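Aldehyde dehydrogenase (Burkholderia cenocepacia, PDB 4O6R) probably oxidises aldehydes to carboxylic acids with NAD(P)+ as the electron acceptor, and carries adenosine monophosphate in a nucleotide pocket. Local coordinates at residues 90-95 against 320-325; 339-344 against 370-375. All coordinates share one frame; numbering follows the deposited sequence.

Contact 1. Residues 90-95 against 320-325; sequences LAQLES and NPLDPN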
loop_
_atom_site.group_PDB
_atom_site.type_symbol
_atom_site.label_atom_id
_atom_site.label_comp_id
_atom_site.label_asym_id
_atom_site.label_seq_id
_atom_site.Cartn_x
_atom_site.Cartn_y
_atom_site.Cartn_z
ATOM N N LEU A 90 -9.668 32.896 16.458
ATOM C CA LEU A 90 -9.811 32.467 15.075
ATOM C C LEU A 90 -11.290 32.359 14.685
ATOM O O LEU A 90 -11.675 32.766 13.607
ATOM C CB LEU A 90 -9.106 31.130 14.799
ATOM C CG LEU A 90 -7.595 31.176 14.573
ATOM C CD1 LEU A 90 -6.992 29.806 14.562
ATOM C CD2 LEU A 90 -7.263 31.851 13.261
ATOM N N ALA A 91 -12.095 31.816 15.588
ATOM C CA ALA A 91 -13.514 31.669 15.354
ATOM C C ALA A 91 -14.181 33.045 15.179
ATOM O O ALA A 91 -14.985 33.232 14.263
ATOM C CB ALA A 91 -14.163 30.904 16.496
ATOM N N GLN A 92 -13.870 33.971 16.084
ATOM C CA GLN A 92 -14.381 35.323 15.980
ATOM C C GLN A 92 -13.999 35.967 14.649
ATOM O O GLN A 92 -14.844 36.594 14.007
ATOM C CB GLN A 92 -13.899 36.188 17.144
ATOM C CG GLN A 92 -14.509 35.823 18.486
ATOM C CD GLN A 92 -15.970 36.253 18.613
ATOM O OE1 GLN A 92 -16.396 37.230 18.006
ATOM N NE2 GLN A 92 -16.720 35.556 19.457
ATOM N N LEU A 93 -12.743 35.827 14.235
ATOM C CA LEU A 93 -12.269 36.475 13.000
ATOM C C LEU A 93 -12.949 35.870 11.773
ATOM O O LEU A 93 -13.451 36.591 10.888
ATOM C CB LEU A 93 -10.746 36.380 12.878
ATOM C CG LEU A 93 -10.090 37.066 11.681
ATOM C CD1 LEU A 93 -10.372 38.548 11.694
ATOM C CD2 LEU A 93 -8.578 36.853 11.709
ATOM N N GLU A 94 -13.017 34.544 11.748
ATOM C CA GLU A 94 -13.698 33.826 10.658
ATOM C C GLU A 94 -15.175 34.240 10.548
ATOM O O GLU A 94 -15.647 34.562 9.451
ATOM C CB GLU A 94 -13.549 32.290 10.833
ATOM C CG GLU A 94 -14.082 31.432 9.678
ATOM C CD GLU A 94 -13.223 31.446 8.418
ATOM O OE1 GLU A 94 -12.456 32.403 8.188
ATOM O OE2 GLU A 94 -13.344 30.497 7.596
ATOM N N SER A 95 -15.892 34.269 11.675
ATOM C CA SER A 95 -17.297 34.712 11.697
ATOM C C SER A 95 -17.486 36.153 11.227
ATOM O O SER A 95 -18.440 36.451 10.528
ATOM C CB SER A 95 -17.938 34.537 13.086
ATOM O OG SER A 95 -18.080 33.147 13.390
ATOM N N ASN A 320 -27.351 37.772 13.592
ATOM C CA ASN A 320 -25.961 38.192 13.706
ATOM C C ASN A 320 -25.053 36.997 13.965
ATOM O O ASN A 320 -25.279 36.266 14.935
ATOM C CB ASN A 320 -25.812 39.193 14.851
ATOM C CG ASN A 320 -24.514 39.954 14.792
ATOM O OD1 ASN A 320 -23.490 39.452 14.330
ATOM N ND2 ASN A 320 -24.548 41.195 15.270
ATOM N N PRO A 321 -24.021 36.800 13.108
ATOM C CA PRO A 321 -23.059 35.722 13.304
ATOM C C PRO A 321 -22.415 35.745 14.686
ATOM O O PRO A 321 -22.105 34.692 15.234
ATOM C CB PRO A 321 -21.993 36.009 12.245
ATOM C CG PRO A 321 -22.722 36.701 11.169
ATOM C CD PRO A 321 -23.731 37.551 11.870
ATOM N N LEU A 322 -22.236 36.928 15.263
ATOM C CA LEU A 322 -21.560 36.995 16.558
ATOM C C LEU A 322 -22.404 36.551 17.766
ATOM O O LEU A 322 -21.873 36.350 18.842
ATOM C CB LEU A 322 -20.934 38.371 16.748
ATOM C CG LEU A 322 -19.856 38.696 15.686
ATOM C CD1 LEU A 322 -18.996 39.887 16.075
ATOM C CD2 LEU A 322 -18.942 37.524 15.334
ATOM N N ASP A 323 -23.707 36.362 17.570
ATOM C CA ASP A 323 -24.614 35.863 18.606
ATOM C C ASP A 323 -24.602 34.315 18.642
ATOM O O ASP A 323 -24.960 33.677 17.651
ATOM C CB ASP A 323 -26.024 36.387 18.304
ATOM C CG ASP A 323 -27.035 36.078 19.406
ATOM O OD1 ASP A 323 -26.840 35.156 20.214
ATOM O OD2 ASP A 323 -28.047 36.800 19.452
ATOM N N PRO A 324 -24.188 33.714 19.775
ATOM C CA PRO A 324 -24.117 32.255 19.914
ATOM C C PRO A 324 -25.452 31.530 19.754
ATOM O O PRO A 324 -25.466 30.317 19.532
ATOM C CB PRO A 324 -23.560 32.022 21.327
ATOM C CG PRO A 324 -23.389 33.361 21.949
ATOM C CD PRO A 324 -23.748 34.439 20.980
ATOM N N ASN A 325 -26.559 32.264 19.895
ATOM C CA ASN A 325 -27.899 31.728 19.676
ATOM C C ASN A 325 -28.222 31.641 18.174
ATOM O O ASN A 325 -29.183 31.020 17.796
ATOM C CB ASN A 325 -28.936 32.618 20.397
ATOM C CG ASN A 325 -30.287 31.938 20.576
ATOM O OD1 ASN A 325 -30.364 30.745 20.865
ATOM N ND2 ASN A 325 -31.358 32.703 20.427
HETATM O O HOH W 1 -19.626 36.228 20.079
#
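A single water molecule makes the polar link between Gln92 and Leu322: it accepts from Gln92 NE2 at 3.0 Å and donates to the backbone O of Leu322 at 2.6 Å. The amide nitrogen is shared, since Glu88, one helical turn earlier, also accepts from NE2. With the chain bent at chi2 (-73°), the amide swings out from the helix, and Gln92 OE1 comes to lie 3.7 Å from Leu322 CD2. That same methyl reaches Ser95 CB at 3.9 Å, so one leucine branch touches residues a turn apart on helix 87-98. The leucine sits at the second inner position of a type I beta turn from Asn320 to Asp323, in the loop from helix 302-315 to helix 334-349. As in other aldehyde dehydrogenases, the contact probably joins the coenzyme-binding domain (helix) to the catalytic domain (loop). An Asx turn reinforces the turn: Leu322 N donates to Asn320 OD1 at 3.0 Å, approaching from above the carbonyl plane, 43° out of it. Deeper in the interface, Pro321 CB packs 4.0 Å from Ser95 O, while the proline backbone is hydrogen-bonded to Ile102. Ser95 OG is hydrogen-bonded to Ser105 OG and His100 O, while its CB faces the loop.

Contact 2. Residues 339-344 against 370-375; sequences RVLSYV and YYVRPT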
loop_
_atom_site.group_PDB
_atom_site.type_symbol
_atom_site.label_atom_id
_atom_site.label_comp_id
_atom_site.label_asym_id
_atom_site.label_seq_id
_atom_site.Cartn_x
_atom_site.Cartn_y
_atom_site.Cartn_z
ATOM N N ARG A 339 -27.791 36.781 -6.492
ATOM C CA ARG A 339 -27.870 35.577 -7.296
ATOM C C ARG A 339 -28.935 34.614 -6.715
ATOM O O ARG A 339 -29.721 34.029 -7.447
ATOM C CB ARG A 339 -26.510 34.920 -7.290
ATOM C CG ARG A 339 -26.253 33.927 -8.386
ATOM C CD ARG A 339 -25.256 34.452 -9.447
ATOM N NE ARG A 339 -25.865 34.078 -10.715
ATOM C CZ ARG A 339 -25.912 32.835 -11.182
ATOM N NH1 ARG A 339 -25.261 31.850 -10.563
ATOM N NH2 ARG A 339 -26.568 32.590 -12.308
ATOM N N VAL A 340 -28.972 34.472 -5.402
ATOM C CA VAL A 340 -29.900 33.514 -4.792
ATOM C C VAL A 340 -31.328 34.056 -4.921
ATOM O O VAL A 340 -32.246 33.309 -5.246
ATOM C CB VAL A 340 -29.514 33.202 -3.328
ATOM C CG1 VAL A 340 -30.588 32.367 -2.640
ATOM C CG2 VAL A 340 -28.165 32.490 -3.293
ATOM N N LEU A 341 -31.514 35.359 -4.715
ATOM C CA LEU A 341 -32.832 35.935 -4.868
ATOM C C LEU A 341 -33.307 35.799 -6.329
ATOM O O LEU A 341 -34.477 35.473 -6.592
ATOM C CB LEU A 341 -32.848 37.400 -4.389
ATOM C CG LEU A 341 -32.582 37.582 -2.893
ATOM C CD1 LEU A 341 -32.545 39.064 -2.479
ATOM C CD2 LEU A 341 -33.622 36.818 -2.096
ATOM N N SER A 342 -32.392 35.982 -7.276
ATOM C CA SER A 342 -32.729 35.799 -8.693
ATOM C C SER A 342 -33.209 34.345 -8.978
ATOM O O SER A 342 -34.156 34.146 -9.747
ATOM C CB SER A 342 -31.535 36.185 -9.560
ATOM O OG SER A 342 -31.778 35.906 -10.939
ATOM N N TYR A 343 -32.584 33.351 -8.329
ATOM C CA TYR A 343 -32.983 31.957 -8.504
ATOM C C TYR A 343 -34.350 31.661 -7.884
ATOM O O TYR A 343 -35.075 30.818 -8.403
ATOM C CB TYR A 343 -31.936 30.982 -7.991
ATOM C CG TYR A 343 -30.856 30.642 -8.994
ATOM C CD1 TYR A 343 -31.178 29.977 -10.166
ATOM C CD2 TYR A 343 -29.519 30.995 -8.787
ATOM C CE1 TYR A 343 -30.213 29.636 -11.093
ATOM C CE2 TYR A 343 -28.534 30.672 -9.714
ATOM C CZ TYR A 343 -28.898 29.967 -10.863
ATOM O OH TYR A 343 -27.991 29.611 -11.835
ATOM N N VAL A 344 -34.723 32.363 -6.807
ATOM C CA VAL A 344 -36.113 32.257 -6.309
ATOM C C VAL A 344 -37.111 32.690 -7.405
ATOM O O VAL A 344 -38.095 31.998 -7.649
ATOM C CB VAL A 344 -36.356 33.086 -5.005
ATOM C CG1 VAL A 344 -37.824 33.073 -4.618
ATOM C CG2 VAL A 344 -35.502 32.563 -3.878
ATOM N N TYR A 370 -26.459 40.485 4.209
ATOM C CA TYR A 370 -26.764 39.722 3.007
ATOM C C TYR A 370 -27.585 38.484 3.350
ATOM O O TYR A 370 -27.246 37.370 2.980
ATOM C CB TYR A 370 -25.485 39.360 2.279
ATOM C CG TYR A 370 -24.520 40.510 2.134
ATOM C CD1 TYR A 370 -24.957 41.796 1.821
ATOM C CD2 TYR A 370 -23.146 40.307 2.286
ATOM C CE1 TYR A 370 -24.043 42.848 1.687
ATOM C CE2 TYR A 370 -22.246 41.345 2.162
ATOM C CZ TYR A 370 -22.692 42.603 1.848
ATOM O OH TYR A 370 -21.781 43.603 1.711
ATOM N N TYR A 371 -28.711 38.718 4.029
ATOM C CA TYR A 371 -29.522 37.647 4.602
ATOM C C TYR A 371 -30.648 37.160 3.703
ATOM O O TYR A 371 -31.382 37.961 3.085
ATOM C CB TYR A 371 -30.156 38.094 5.918
ATOM C CG TYR A 371 -29.189 38.293 7.069
ATOM C CD1 TYR A 371 -28.825 37.215 7.897
ATOM C CD2 TYR A 371 -28.660 39.542 7.348
ATOM C CE1 TYR A 371 -27.943 37.395 8.949
ATOM C CE2 TYR A 371 -27.799 39.725 8.417
ATOM C CZ TYR A 371 -27.436 38.658 9.203
ATOM O OH TYR A 371 -26.592 38.852 10.278
ATOM N N VAL A 372 -30.805 35.845 3.664
ATOM C CA VAL A 372 -31.969 35.232 3.051
ATOM C C VAL A 372 -32.448 34.069 3.921
ATOM O O VAL A 372 -31.640 33.375 4.548
ATOM C CB VAL A 372 -31.681 34.830 1.588
ATOM C CG1 VAL A 372 -30.601 33.786 1.486
ATOM C CG2 VAL A 372 -32.941 34.340 0.903
ATOM N N ARG A 373 -33.754 33.870 3.979
ATOM C CA ARG A 373 -34.320 32.793 4.774
ATOM C C ARG A 373 -34.088 31.435 4.111
ATOM O O ARG A 373 -33.941 31.360 2.903
ATOM C CB ARG A 373 -35.819 32.994 4.973
ATOM C CG ARG A 373 -36.151 34.234 5.795
ATOM C CD ARG A 373 -37.650 34.422 5.937
ATOM N NE ARG A 373 -38.310 34.247 4.650
ATOM C CZ ARG A 373 -38.904 35.205 3.949
ATOM N NH1 ARG A 373 -39.431 34.876 2.776
ATOM N NH2 ARG A 373 -39.009 36.474 4.412
ATOM N N PRO A 374 -34.036 30.371 4.916
ATOM C CA PRO A 374 -33.957 29.018 4.360
ATOM C C PRO A 374 -35.099 28.816 3.389
ATOM O O PRO A 374 -36.249 29.118 3.717
ATOM C CB PRO A 374 -34.110 28.113 5.587
ATOM C CG PRO A 374 -33.649 28.944 6.733
ATOM C CD PRO A 374 -34.003 30.375 6.391
ATOM N N THR A 375 -34.768 28.366 2.191
ATOM C CA THR A 375 -35.702 28.329 1.079
ATOM C C THR A 375 -35.825 26.881 0.560
ATOM O O THR A 375 -34.818 26.202 0.352
ATOM C CB THR A 375 -35.232 29.282 -0.017
ATOM O OG1 THR A 375 -35.175 30.620 0.500
ATOM C CG2 THR A 375 -36.154 29.267 -1.180
#
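Val372 packs against Val340 and Leu341 where the extended chain leading into strand 375-378 passes helix 334-349, a helix laid against the mixed sheet of strands 375-378 and 395-401, which in the aldehyde dehydrogenase family belongs to the catalytic domain. Across the two segments the contact is apolar, and methyl groups do the touching. Val372 divides its two branches between neighbouring helical residues: CG2 lies 3.9 Å from Leu341 CD2, and CG1 approaches Val340 CG1 at a looser 4.4 Å. Its chi1 of 63° places CG1 between the backbone N and the carbonyl carbon and CG2 anti to N, an arrangement that spreads the fork over the helix. Leu341 and Val372 run past each other in opposite directions, meeting through their methyls. One turn further along, Val344 CG2 faces Thr375 CG2 at 4.3 Å, and Phe395 of the adjoining strand touches both residues.

Polar bonding stays within each segment or turns to outside partners. On the helix, Tyr343 CE2 lies over one face of the Arg339 guanidinium, 3.4 Å above its plane and offset toward its rim, and Arg339 NH2 makes a weak hydrogen bond to Tyr343 OH; that hydroxyl is also hydrogen-bonded to Glu389. In the extended segment Thr375 turns its methyl toward the helix, while its hydroxyl OG1 donates to Arg373 O at 2.8 Å, tilted 34° from the carbonyl plane.

Overall arrangement
Both contacts set a helix against a chain segment without regular structure, or nearly so, yet they differ in depth and chemistry. Contact 1 is partly buried, with a proline and a serine inside and a more open rim where water joins an amide to a backbone carbonyl. Contact 2 is buried and aliphatic, close to the sheet containing strands 375-378 and 395-401. They share no helix, but helix 334-349 of contact 2 follows the loop used by contact 1. Their centres lie about 21 Å apart, but Tyr371, on the 370-375 segment, reaches the contact 1 loop: its OH packs 3.5 Å from Pro321 CD, and is hydrogen-bonded to His34. Both lie away from the residues that bind AMP.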